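Local coordinates for protein alpha-1,3-glucanase (Streptomyces thermodiastaticus, PDB 7C7D) that probably hydrolyses alpha-1,3-glucan through its GH87 catalytic unit, a right-handed parallel beta-helix that packs against an N-terminal beta domain, at residues 292-297 with 321-326; 326-331 with 350-355; 345-350 with 369-374. All coordinates share one frame; numbering follows the deposited sequence.

How the contacts relate
The three contacts join neighbouring turns of one parallel beta-helix, and their centres lie only 8 to 9 Å apart. Contacts 1 and 3 belong to the same face of the helix: strand 341-348 follows 323-325 in it, and Q325 NE2 approaches D349 OD2 to 2.7 Å, a probable hydrogen bond between them. Contact 2 continues from both, sharing H326 with contact 1 and T350 with contact 3, and carries the chain round a corner toward the next face. Segments 350-355 and 369-374 also pack together, with G354 N 3.3 Å from Q374 CG. The bound calcium ion is not part of any of them; the side chain of R372 in contact 3 lies about 9 Å from it.

Contact 1: 292-297 with 321-326; sequences AVIGEV and GMWIQH
V293 and I324 meet on the apolar face of two closely packed parallel strands, I324 CD1 resting 3.9 Å from V293 CB. The second torsion of I324 (chi2 -58°) folds CD1 back toward V293. Alongside, the bent chain of M322 places CE 4.2 Å from V293 CG2, and F308 touches both V293 and I324. Bonds from V293 N to W323 O, Q325 N to V293 O and G295 N to Q325 O keep the strands in register, their directions only 4° apart. This in-line stacking, one strand per turn, is that of a pectate lyase-like parallel beta-helix.

The opposite face carries A292, I294, W323 and Q325. A292 CB packs 3.8 Å from W323 CB, and I294 CD1 slants past W323 CD1 at 4.0 Å. W323 NE1 donates 3.0 Å to Q325 OE1 in a straight bond within the indole plane, while Q325 NE2 is held by D349 and N164. Q325 CG lies over the centre of one face of the H326 ring, which also stacks with Y145.

Past the strands the pairing runs on, H326 CB close against G295 O and V297 N bonding H326 O at 3.1 Å. The open side is confined to a water bridging G295 O (2.9 Å) and H326 ND1 (2.8 Å), whose NE2 bonds D163, and to exposed E296, its OE1 meeting K144 and Y145.

Contact 2: 326-331 with 350-355; sequences HVKVGL and TTADGL
The flat groups that carry this contact are backbone peptides, and the K328 carbonyl is approached from both sides of its plane by the segment 350-355. T350 CB packs against one face, 3.3 Å from K328 O. From the other side comes A352 N, whose 2.8 Å hydrogen bond to K328 O is tilted 31° from the carbonyl plane, with the methyl of A352 following on that same side. At the edge of the preceding peptide, V327 O takes T351 N at 3.1 Å, in the carbonyl plane. Beyond the two loops' middle, L331 N bonds G354 O, and G330 N makes a weak bond to D353 O.

Side chains fill in around these bonds. V327 CG2 and T350 CG2 lie side by side, 3.8 Å apart, while A352 CB touches V329 CG2 at 3.9 Å. K328 and T351 cross at about a right angle, so that K328 CG sits 3.6 Å from T351 OG1; the polar ends go elsewhere, K328 NZ to the carbonyls of S304 and V301 and T351 OG1 to that of E299.

Both segments are turns between faces of the parallel beta-helix, each linking a strand of one face to a strand of the next, and they stack as successive copies of the same corner. T350 shapes its copy internally: chi1 of 59° puts OG1 in the crowded position between backbone N and carbonyl carbon, from which it donates 2.9 Å to A352 O. At G330 there is little room for a side chain, because a CB would run into G354 O. Where the next strands begin, L331 and L355 form a parallel bridge, and L331 CB rests 4.1 Å from L355 CD1, with I347 against L331 and V342 against L355.

Contact 3: 345-350 with 369-374; sequences NRILDT and NFLRNQ
N345 grips N369 OD1 with two donors, backbone N and side-chain ND2, each 3.0 Å away and approaching from opposite faces of the N369 amide plane. The two amides are nearly parallel (7°) and side by side, hydrogen-bonded to each other as in an asparagine ladder of a parallel beta-helix. An alanine in place of N369 would probably leave N345 N and ND2 without this shared acceptor and break the ladder.

Five backbone bonds, from F370 N to N345 O through to T350 N to N373 O, join the segments. At the far end, N373 ND2 donates to the anti side of D349 OD1 in a nearly straight bond (2.8 Å, 171°). Q374 bends back at chi2 (51°), and its NE2 meets T350 OG1 at 3.1 Å and, weakly, I347 O. Between these ends, I347 CB packs 4.0 Å from L371 CD2 on one face. On the other, L348 CD2 slants against F370 CE2 and R372 CB, 3.8 Å from each. F370 CZ lies over one face of the R372 guanidinium, offset toward its rim, the ring meeting the group edge-on.

Further partners hold these groups. On one side N345 OD1 accepts from M322 N; on the other the ladder continues from N369 ND2 to N396 OD1. D349 OD2, besides bonding Q325, accepts from N164 N, and N373 OD1 from N402. R372 NH1 bonds N164 and pairs with D194; R346 pairs with E196.

The chemistry divides by place: buried amides pair with neighbouring turns, whereas both arginines spend their charge on acids of the N-terminal beta domain, probably tying it to the helix.

Contact 1: 292-297 with 321-326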
ATOM      1  N   ALA A 292      -3.111   0.243  18.055  1.00 13.48           N
ATOM      2  CA  ALA A 292      -3.419   1.100  16.923  1.00 13.01           C
ATOM      3  C   ALA A 292      -2.801   2.472  17.138  1.00 12.69           C
ATOM      4  O   ALA A 292      -2.741   2.966  18.269  1.00 13.83           O
ATOM      5  CB  ALA A 292      -4.931   1.240  16.741  1.00 14.24           C
ATOM      6  N   VAL A 293      -2.320   3.073  16.053  1.00 11.91           N
ATOM      7  CA  VAL A 293      -1.951   4.488  16.026  1.00 12.07           C
ATOM      8  C   VAL A 293      -2.762   5.119  14.910  1.00 12.11           C
ATOM      9  O   VAL A 293      -2.563   4.802  13.728  1.00 12.58           O
ATOM     10  CB  VAL A 293      -0.448   4.723  15.829  1.00 12.59           C
ATOM     11  CG1 VAL A 293      -0.158   6.216  15.759  1.00 14.08           C
ATOM     12  CG2 VAL A 293       0.337   4.076  16.957  1.00 13.45           C
ATOM     13  N   ILE A 294      -3.704   5.977  15.289  1.00 12.38           N
ATOM     14  CA  ILE A 294      -4.635   6.605  14.366  1.00 12.81           C
ATOM     15  C   ILE A 294      -4.489   8.110  14.532  1.00 12.26           C
ATOM     16  O   ILE A 294      -4.718   8.647  15.624  1.00 14.11           O
ATOM     17  CB  ILE A 294      -6.079   6.143  14.616  1.00 14.14           C
ATOM     18  CG1 ILE A 294      -6.159   4.609  14.583  1.00 14.85           C
ATOM     19  CG2 ILE A 294      -7.013   6.764  13.598  1.00 15.73           C
ATOM     20  CD1 ILE A 294      -7.555   4.061  14.805  1.00 15.78           C
ATOM     21  N   GLY A 295      -4.088   8.786  13.458  1.00 12.08           N
ATOM     22  CA  GLY A 295      -3.849  10.210  13.496  1.00 13.46           C
ATOM     23  C   GLY A 295      -5.069  11.003  13.077  1.00 12.92           C
ATOM     24  O   GLY A 295      -6.189  10.492  12.983  1.00 13.59           O
ATOM     25  N   GLU A 296      -4.835  12.293  12.837  1.00 13.39           N
ATOM     26  CA  GLU A 296      -5.852  13.214  12.345  1.00 14.37           C
ATOM     27  C   GLU A 296      -5.344  13.942  11.110  1.00 14.67           C
ATOM     28  O   GLU A 296      -5.744  15.074  10.834  1.00 16.41           O
ATOM     29  CB  GLU A 296      -6.293  14.195  13.432  1.00 16.80           C
ATOM     30  CG  GLU A 296      -6.933  13.517  14.632  1.00 17.92           C
ATOM     31  CD  GLU A 296      -8.272  12.860  14.313  1.00 19.03           C
ATOM     32  OE1 GLU A 296      -8.969  13.336  13.391  1.00 20.52           O
ATOM     33  OE2 GLU A 296      -8.633  11.868  14.984  1.00 20.27           O
ATOM     34  N   VAL A 297      -4.471  13.293  10.348  1.00 13.13           N
ATOM     35  CA  VAL A 297      -3.849  13.925   9.192  1.00 12.94           C
ATOM     36  C   VAL A 297      -4.848  13.950   8.044  1.00 14.05           C
ATOM     37  O   VAL A 297      -5.422  12.914   7.676  1.00 15.36           O
ATOM     38  CB  VAL A 297      -2.558  13.185   8.806  1.00 12.77           C
ATOM     39  CG1 VAL A 297      -1.966  13.780   7.542  1.00 14.03           C
ATOM     40  CG2 VAL A 297      -1.556  13.242   9.955  1.00 13.17           C
ATOM     41  N   GLY A 321       1.302  -6.585  14.362  1.00 12.97           N
ATOM     42  CA  GLY A 321      -0.047  -6.560  14.896  1.00 13.56           C
ATOM     43  C   GLY A 321      -0.639  -5.178  15.036  1.00 13.47           C
ATOM     44  O   GLY A 321      -1.575  -4.994  15.818  1.00 14.56           O
ATOM     45  N   MET A 322      -0.133  -4.198  14.292  1.00 12.82           N
ATOM     46  CA  MET A 322      -0.550  -2.813  14.436  1.00 12.44           C
ATOM     47  C   MET A 322      -1.646  -2.454  13.445  1.00 12.31           C
ATOM     48  O   MET A 322      -1.775  -3.050  12.373  1.00 13.44           O
ATOM     49  CB  MET A 322       0.628  -1.866  14.195  1.00 13.24           C
ATOM     50  CG  MET A 322       1.848  -2.134  15.059  1.00 14.30           C
ATOM     51  SD  MET A 322       1.637  -1.741  16.808  1.00 14.78           S
ATOM     52  CE  MET A 322       1.300   0.017  16.728  1.00 14.72           C
ATOM     53  N   TRP A 323      -2.418  -1.431  13.812  1.00 11.82           N
ATOM     54  CA  TRP A 323      -3.365  -0.772  12.920  1.00 11.88           C
ATOM     55  C   TRP A 323      -2.924   0.682  12.829  1.00 11.45           C
ATOM     56  O   TRP A 323      -2.968   1.402  13.831  1.00 12.48           O
ATOM     57  CB  TRP A 323      -4.764  -0.855  13.520  1.00 12.97           C
ATOM     58  CG  TRP A 323      -5.841  -0.229  12.711  1.00 13.36           C
ATOM     59  CD1 TRP A 323      -6.106   1.109  12.566  1.00 14.22           C
ATOM     60  CD2 TRP A 323      -6.838  -0.921  11.960  1.00 14.92           C
ATOM     61  NE1 TRP A 323      -7.200   1.283  11.748  1.00 14.84           N
ATOM     62  CE2 TRP A 323      -7.667   0.052  11.366  1.00 15.70           C
ATOM     63  CE3 TRP A 323      -7.105  -2.275  11.719  1.00 17.47           C
ATOM     64  CZ2 TRP A 323      -8.757  -0.288  10.563  1.00 18.08           C
ATOM     65  CZ3 TRP A 323      -8.180  -2.608  10.918  1.00 20.40           C
ATOM     66  CH2 TRP A 323      -8.989  -1.618  10.345  1.00 19.94           C
ATOM     67  N   ILE A 324      -2.490   1.107  11.643  1.00 10.85           N
ATOM     68  CA  ILE A 324      -1.915   2.433  11.429  1.00 10.94           C
ATOM     69  C   ILE A 324      -2.798   3.147  10.420  1.00 10.92           C
ATOM     70  O   ILE A 324      -3.042   2.614   9.329  1.00 11.55           O
ATOM     71  CB  ILE A 324      -0.479   2.327  10.892  1.00 11.60           C
ATOM     72  CG1 ILE A 324       0.393   1.468  11.811  1.00 12.91           C
ATOM     73  CG2 ILE A 324       0.124   3.710  10.658  1.00 12.82           C
ATOM     74  CD1 ILE A 324       0.482   1.949  13.231  1.00 16.32           C
ATOM     75  N   GLN A 325      -3.296   4.333  10.779  1.00 11.48           N
ATOM     76  CA  GLN A 325      -4.296   4.973   9.942  1.00 11.11           C
ATOM     77  C   GLN A 325      -4.271   6.485  10.131  1.00 10.79           C
ATOM     78  O   GLN A 325      -3.989   6.982  11.221  1.00 11.58           O
ATOM     79  CB  GLN A 325      -5.685   4.421  10.292  1.00 11.38           C
ATOM     80  CG  GLN A 325      -6.801   4.908   9.406  1.00 11.92           C
ATOM     81  CD  GLN A 325      -8.154   4.336   9.795  1.00 13.02           C
ATOM     82  OE1 GLN A 325      -8.364   3.906  10.939  1.00 15.13           O
ATOM     83  NE2 GLN A 325      -9.080   4.326   8.845  1.00 13.52           N
ATOM     84  N   HIS A 326      -4.616   7.214   9.063  1.00 11.03           N
ATOM     85  CA  HIS A 326      -4.824   8.671   9.144  1.00 11.74           C
ATOM     86  C   HIS A 326      -3.556   9.403   9.572  1.00 11.59           C
ATOM     87  O   HIS A 326      -3.591  10.324  10.396  1.00 12.67           O
ATOM     88  CB  HIS A 326      -6.017   9.057  10.020  1.00 12.21           C
ATOM     89  CG  HIS A 326      -7.332   8.587   9.488  1.00 12.43           C
ATOM     90  ND1 HIS A 326      -8.433   8.384  10.293  1.00 13.96           N
ATOM     91  CD2 HIS A 326      -7.722   8.271   8.229  1.00 12.78           C
ATOM     92  CE1 HIS A 326      -9.444   7.959   9.554  1.00 13.94           C
ATOM     93  NE2 HIS A 326      -9.038   7.884   8.298  1.00 12.98           N
TER
HETATM   94  O   HOH W   1      -8.849   9.423  12.889  1.00 18.22           O

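Contact 2: 326-331 with 350-355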
ATOM      1  N   HIS A 326      -4.616   7.214   9.063  1.00 11.03           N
ATOM      2  CA  HIS A 326      -4.824   8.671   9.144  1.00 11.74           C
ATOM      3  C   HIS A 326      -3.556   9.403   9.572  1.00 11.59           C
ATOM      4  O   HIS A 326      -3.591  10.324  10.396  1.00 12.67           O
ATOM      5  CB  HIS A 326      -6.017   9.057  10.020  1.00 12.21           C
ATOM      6  CG  HIS A 326      -7.332   8.587   9.488  1.00 12.43           C
ATOM      7  ND1 HIS A 326      -8.433   8.384  10.293  1.00 13.96           N
ATOM      8  CD2 HIS A 326      -7.722   8.271   8.229  1.00 12.78           C
ATOM      9  CE1 HIS A 326      -9.444   7.959   9.554  1.00 13.94           C
ATOM     10  NE2 HIS A 326      -9.038   7.884   8.298  1.00 12.98           N
ATOM     11  N   VAL A 327      -2.429   8.989   9.001  1.00 11.51           N
ATOM     12  CA  VAL A 327      -1.160   9.695   9.125  1.00 11.33           C
ATOM     13  C   VAL A 327      -0.695  10.075   7.725  1.00 11.13           C
ATOM     14  O   VAL A 327      -1.375   9.774   6.733  1.00 12.63           O
ATOM     15  CB  VAL A 327      -0.111   8.868   9.896  1.00 12.02           C
ATOM     16  CG1 VAL A 327      -0.549   8.685  11.337  1.00 12.30           C
ATOM     17  CG2 VAL A 327       0.108   7.492   9.248  1.00 13.17           C
ATOM     18  N   LYS A 328       0.452  10.748   7.624  1.00 11.31           N
ATOM     19  CA  LYS A 328       1.003  11.066   6.308  1.00 10.92           C
ATOM     20  C   LYS A 328       1.729   9.848   5.746  1.00 11.09           C
ATOM     21  O   LYS A 328       1.304   9.265   4.745  1.00 11.63           O
ATOM     22  CB  LYS A 328       1.920  12.291   6.386  1.00 12.33           C
ATOM     23  CG  LYS A 328       2.432  12.727   5.019  1.00 13.48           C
ATOM     24  CD  LYS A 328       3.456  13.835   5.092  1.00 15.50           C
ATOM     25  CE  LYS A 328       4.763  13.351   5.674  1.00 16.15           C
ATOM     26  NZ  LYS A 328       5.866  14.323   5.403  1.00 16.93           N
ATOM     27  N   VAL A 329       2.827   9.453   6.389  1.00 11.06           N
ATOM     28  CA  VAL A 329       3.524   8.207   6.095  1.00 11.31           C
ATOM     29  C   VAL A 329       3.361   7.288   7.295  1.00 11.52           C
ATOM     30  O   VAL A 329       3.483   7.726   8.443  1.00 12.07           O
ATOM     31  CB  VAL A 329       5.014   8.447   5.782  1.00 11.62           C
ATOM     32  CG1 VAL A 329       5.742   7.123   5.537  1.00 12.20           C
ATOM     33  CG2 VAL A 329       5.149   9.352   4.581  1.00 13.52           C
ATOM     34  N   GLY A 330       3.078   6.011   7.041  1.00 11.48           N
ATOM     35  CA  GLY A 330       3.055   5.070   8.145  1.00 11.48           C
ATOM     36  C   GLY A 330       4.410   4.945   8.816  1.00 10.66           C
ATOM     37  O   GLY A 330       4.563   5.264   9.999  1.00 12.04           O
ATOM     38  N   LEU A 331       5.414   4.491   8.071  1.00 10.94           N
ATOM     39  CA  LEU A 331       6.775   4.363   8.585  1.00 11.14           C
ATOM     40  C   LEU A 331       7.723   4.987   7.576  1.00 10.92           C
ATOM     41  O   LEU A 331       7.906   4.455   6.475  1.00 11.53           O
ATOM     42  CB  LEU A 331       7.154   2.906   8.857  1.00 12.11           C
ATOM     43  CG  LEU A 331       6.342   2.156   9.920  1.00 12.87           C
ATOM     44  CD1 LEU A 331       5.094   1.496   9.331  1.00 13.17           C
ATOM     45  CD2 LEU A 331       7.204   1.113  10.622  1.00 14.85           C
ATOM     46  N   THR A 350      -3.480   6.795   4.317  1.00 10.98           N
ATOM     47  CA  THR A 350      -2.350   7.674   4.572  1.00 11.24           C
ATOM     48  C   THR A 350      -2.234   8.655   3.416  1.00 10.94           C
ATOM     49  O   THR A 350      -2.498   8.300   2.269  1.00 11.80           O
ATOM     50  CB  THR A 350      -1.037   6.884   4.772  1.00 12.08           C
ATOM     51  OG1 THR A 350      -0.745   6.101   3.608  1.00 12.28           O
ATOM     52  CG2 THR A 350      -1.135   5.945   5.975  1.00 12.51           C
ATOM     53  N   THR A 351      -1.872   9.903   3.711  1.00 11.13           N
ATOM     54  CA  THR A 351      -1.835  10.880   2.628  1.00 11.60           C
ATOM     55  C   THR A 351      -0.569  10.796   1.785  1.00 11.49           C
ATOM     56  O   THR A 351      -0.505  11.435   0.729  1.00 12.77           O
ATOM     57  CB  THR A 351      -2.057  12.300   3.145  1.00 12.32           C
ATOM     58  OG1 THR A 351      -1.030  12.624   4.087  1.00 13.18           O
ATOM     59  CG2 THR A 351      -3.429  12.429   3.791  1.00 14.17           C
ATOM     60  N   ALA A 352       0.418  10.008   2.207  1.00 11.39           N
ATOM     61  CA  ALA A 352       1.586   9.718   1.388  1.00 11.76           C
ATOM     62  C   ALA A 352       1.888   8.222   1.485  1.00 11.26           C
ATOM     63  O   ALA A 352       0.956   7.414   1.593  1.00 11.63           O
ATOM     64  CB  ALA A 352       2.780  10.597   1.780  1.00 13.14           C
ATOM     65  N   ASP A 353       3.162   7.835   1.430  1.00 12.00           N
ATOM     66  CA  ASP A 353       3.523   6.422   1.356  1.00 11.52           C
ATOM     67  C   ASP A 353       3.063   5.655   2.592  1.00 11.13           C
ATOM     68  O   ASP A 353       2.975   6.191   3.699  1.00 12.26           O
ATOM     69  CB  ASP A 353       5.049   6.270   1.281  1.00 12.21           C
ATOM     70  CG  ASP A 353       5.653   6.698  -0.053  1.00 15.19           C
ATOM     71  OD1 ASP A 353       4.989   7.348  -0.879  1.00 18.94           O
ATOM     72  OD2 ASP A 353       6.834   6.366  -0.269  1.00 16.23           O
ATOM     73  N   GLY A 354       2.844   4.352   2.413  1.00 10.60           N
ATOM     74  CA  GLY A 354       2.615   3.508   3.573  1.00 10.87           C
ATOM     75  C   GLY A 354       3.884   3.292   4.377  1.00 10.36           C
ATOM     76  O   GLY A 354       3.915   3.508   5.596  1.00 11.37           O
ATOM     77  N   LEU A 355       4.945   2.852   3.709  1.00 10.58           N
ATOM     78  CA  LEU A 355       6.244   2.663   4.326  1.00 10.30           C
ATOM     79  C   LEU A 355       7.301   2.990   3.285  1.00 10.70           C
ATOM     80  O   LEU A 355       7.181   2.592   2.124  1.00 11.29           O
ATOM     81  CB  LEU A 355       6.412   1.217   4.825  1.00 11.40           C
ATOM     82  CG  LEU A 355       7.785   0.784   5.351  1.00 12.10           C
ATOM     83  CD1 LEU A 355       7.631  -0.312   6.405  1.00 12.84           C
ATOM     84  CD2 LEU A 355       8.699   0.292   4.222  1.00 13.00           C
TER

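Contact 3: 345-350 with 369-374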
ATOM      1  N   ASN A 345       0.707  -6.114   9.916  1.00 11.54           N
ATOM      2  CA  ASN A 345       0.118  -4.820  10.229  1.00 11.54           C
ATOM      3  C   ASN A 345      -0.882  -4.437   9.150  1.00 10.90           C
ATOM      4  O   ASN A 345      -0.880  -4.982   8.044  1.00 11.60           O
ATOM      5  CB  ASN A 345       1.181  -3.726  10.311  1.00 12.06           C
ATOM      6  CG  ASN A 345       2.295  -4.073  11.268  1.00 11.22           C
ATOM      7  OD1 ASN A 345       2.085  -4.137  12.473  1.00 12.19           O
ATOM      8  ND2 ASN A 345       3.488  -4.307  10.735  1.00 11.74           N
ATOM      9  N   ARG A 346      -1.732  -3.474   9.494  1.00 11.45           N
ATOM     10  CA  ARG A 346      -2.617  -2.808   8.554  1.00 11.55           C
ATOM     11  C   ARG A 346      -2.198  -1.351   8.485  1.00 11.90           C
ATOM     12  O   ARG A 346      -2.019  -0.707   9.525  1.00 13.80           O
ATOM     13  CB  ARG A 346      -4.076  -2.878   9.005  1.00 13.84           C
ATOM     14  CG  ARG A 346      -4.483  -4.207   9.571  1.00 15.51           C
ATOM     15  CD  ARG A 346      -4.508  -5.286   8.500  1.00 15.31           C
ATOM     16  NE  ARG A 346      -4.669  -6.593   9.129  1.00 18.02           N
ATOM     17  CZ  ARG A 346      -5.815  -7.028   9.647  1.00 18.83           C
ATOM     18  NH1 ARG A 346      -6.907  -6.275   9.577  1.00 19.45           N
ATOM     19  NH2 ARG A 346      -5.870  -8.213  10.235  1.00 19.58           N
ATOM     20  N   ILE A 347      -2.025  -0.841   7.270  1.00 11.33           N
ATOM     21  CA  ILE A 347      -1.703   0.562   7.050  1.00 10.65           C
ATOM     22  C   ILE A 347      -2.750   1.092   6.080  1.00 11.02           C
ATOM     23  O   ILE A 347      -2.776   0.697   4.906  1.00 11.85           O
ATOM     24  CB  ILE A 347      -0.275   0.760   6.515  1.00 11.78           C
ATOM     25  CG1 ILE A 347       0.737   0.134   7.481  1.00 13.75           C
ATOM     26  CG2 ILE A 347       0.027   2.245   6.333  1.00 13.84           C
ATOM     27  CD1 ILE A 347       2.167   0.069   6.950  1.00 14.66           C
ATOM     28  N   LEU A 348      -3.630   1.966   6.572  1.00 11.68           N
ATOM     29  CA  LEU A 348      -4.808   2.391   5.833  1.00 11.94           C
ATOM     30  C   LEU A 348      -4.889   3.903   5.840  1.00 10.84           C
ATOM     31  O   LEU A 348      -4.621   4.543   6.861  1.00 12.29           O
ATOM     32  CB  LEU A 348      -6.089   1.882   6.489  1.00 14.35           C
ATOM     33  CG  LEU A 348      -6.083   0.404   6.839  1.00 17.67           C
ATOM     34  CD1 LEU A 348      -7.300   0.072   7.656  1.00 20.66           C
ATOM     35  CD2 LEU A 348      -6.062  -0.402   5.570  1.00 18.17           C
ATOM     36  N   ASP A 349      -5.314   4.472   4.715  1.00 11.05           N
ATOM     37  CA  ASP A 349      -5.695   5.885   4.659  1.00 10.57           C
ATOM     38  C   ASP A 349      -4.542   6.790   5.114  1.00 10.69           C
ATOM     39  O   ASP A 349      -4.604   7.461   6.149  1.00 12.03           O
ATOM     40  CB  ASP A 349      -6.939   6.166   5.517  1.00 12.21           C
ATOM     41  CG  ASP A 349      -8.109   5.256   5.207  1.00 12.74           C
ATOM     42  OD1 ASP A 349      -8.365   4.959   4.020  1.00 13.20           O
ATOM     43  OD2 ASP A 349      -8.804   4.866   6.171  1.00 14.45           O
ATOM     44  N   THR A 350      -3.480   6.795   4.317  1.00 10.98           N
ATOM     45  CA  THR A 350      -2.350   7.674   4.572  1.00 11.24           C
ATOM     46  C   THR A 350      -2.234   8.655   3.416  1.00 10.94           C
ATOM     47  O   THR A 350      -2.498   8.300   2.269  1.00 11.80           O
ATOM     48  CB  THR A 350      -1.037   6.884   4.772  1.00 12.08           C
ATOM     49  OG1 THR A 350      -0.745   6.101   3.608  1.00 12.28           O
ATOM     50  CG2 THR A 350      -1.135   5.945   5.975  1.00 12.51           C
ATOM     51  N   ASN A 369       1.714  -7.646   5.433  1.00 10.61           N
ATOM     52  CA  ASN A 369       0.972  -6.442   5.753  1.00 10.71           C
ATOM     53  C   ASN A 369      -0.108  -6.201   4.712  1.00 10.65           C
ATOM     54  O   ASN A 369      -0.013  -6.648   3.566  1.00 11.23           O
ATOM     55  CB  ASN A 369       1.900  -5.227   5.797  1.00 10.98           C
ATOM     56  CG  ASN A 369       3.022  -5.403   6.794  1.00 10.51           C
ATOM     57  OD1 ASN A 369       2.808  -5.328   8.000  1.00 11.41           O
ATOM     58  ND2 ASN A 369       4.223  -5.649   6.295  1.00 11.16           N
ATOM     59  N   PHE A 370      -1.140  -5.477   5.135  1.00 10.34           N
ATOM     60  CA  PHE A 370      -2.218  -5.041   4.258  1.00 10.06           C
ATOM     61  C   PHE A 370      -2.187  -3.524   4.175  1.00  9.75           C
ATOM     62  O   PHE A 370      -2.196  -2.847   5.212  1.00 11.16           O
ATOM     63  CB  PHE A 370      -3.577  -5.493   4.794  1.00 10.81           C
ATOM     64  CG  PHE A 370      -4.728  -5.053   3.941  1.00 11.12           C
ATOM     65  CD1 PHE A 370      -4.952  -5.652   2.716  1.00 12.04           C
ATOM     66  CD2 PHE A 370      -5.558  -4.011   4.335  1.00 13.15           C
ATOM     67  CE1 PHE A 370      -5.990  -5.248   1.907  1.00 13.87           C
ATOM     68  CE2 PHE A 370      -6.605  -3.602   3.521  1.00 13.98           C
ATOM     69  CZ  PHE A 370      -6.825  -4.220   2.311  1.00 14.06           C
ATOM     70  N   LEU A 371      -2.161  -2.998   2.947  1.00  9.73           N
ATOM     71  CA  LEU A 371      -2.075  -1.562   2.696  1.00  9.53           C
ATOM     72  C   LEU A 371      -3.182  -1.163   1.733  1.00 10.14           C
ATOM     73  O   LEU A 371      -3.256  -1.692   0.617  1.00 11.16           O
ATOM     74  CB  LEU A 371      -0.707  -1.197   2.110  1.00 10.56           C
ATOM     75  CG  LEU A 371       0.480  -1.431   3.060  1.00 10.82           C
ATOM     76  CD1 LEU A 371       1.256  -2.715   2.716  1.00 12.55           C
ATOM     77  CD2 LEU A 371       1.400  -0.223   3.047  1.00 11.87           C
ATOM     78  N   ARG A 372      -4.050  -0.238   2.168  1.00  9.97           N
ATOM     79  CA  ARG A 372      -5.121   0.286   1.335  1.00 10.00           C
ATOM     80  C   ARG A 372      -5.121   1.806   1.419  1.00  9.65           C
ATOM     81  O   ARG A 372      -5.001   2.373   2.508  1.00 10.34           O
ATOM     82  CB  ARG A 372      -6.489  -0.238   1.802  1.00 10.77           C
ATOM     83  CG  ARG A 372      -7.679   0.370   1.073  1.00 10.94           C
ATOM     84  CD  ARG A 372      -9.010  -0.117   1.638  1.00 12.73           C
ATOM     85  NE  ARG A 372      -9.336  -1.488   1.229  1.00 12.75           N
ATOM     86  CZ  ARG A 372      -9.969  -2.357   2.006  1.00 12.99           C
ATOM     87  NH1 ARG A 372     -10.323  -2.015   3.235  1.00 13.96           N
ATOM     88  NH2 ARG A 372     -10.231  -3.581   1.560  1.00 13.50           N
ATOM     89  N   ASN A 373      -5.280   2.463   0.272  1.00  9.98           N
ATOM     90  CA  ASN A 373      -5.535   3.910   0.226  1.00 10.58           C
ATOM     91  C   ASN A 373      -4.347   4.732   0.742  1.00 10.53           C
ATOM     92  O   ASN A 373      -4.496   5.619   1.587  1.00 10.99           O
ATOM     93  CB  ASN A 373      -6.839   4.290   0.945  1.00 11.11           C
ATOM     94  CG  ASN A 373      -7.294   5.714   0.646  1.00 11.43           C
ATOM     95  OD1 ASN A 373      -7.003   6.273  -0.414  1.00 11.68           O
ATOM     96  ND2 ASN A 373      -8.035   6.297   1.585  1.00 12.50           N
ATOM     97  N   GLN A 374      -3.159   4.428   0.220  1.00  9.96           N
ATOM     98  CA  GLN A 374      -1.997   5.284   0.394  1.00 10.17           C
ATOM     99  C   GLN A 374      -2.063   6.415  -0.624  1.00 10.71           C
ATOM    100  O   GLN A 374      -2.687   6.281  -1.678  1.00 12.81           O
ATOM    101  CB  GLN A 374      -0.710   4.474   0.199  1.00 10.69           C
ATOM    102  CG  GLN A 374      -0.283   3.681   1.420  1.00 11.00           C
ATOM    103  CD  GLN A 374      -1.400   2.824   1.994  1.00 10.94           C
ATOM    104  OE1 GLN A 374      -1.788   1.806   1.403  1.00 10.98           O
ATOM    105  NE2 GLN A 374      -1.926   3.223   3.150  1.00 11.64           N
TER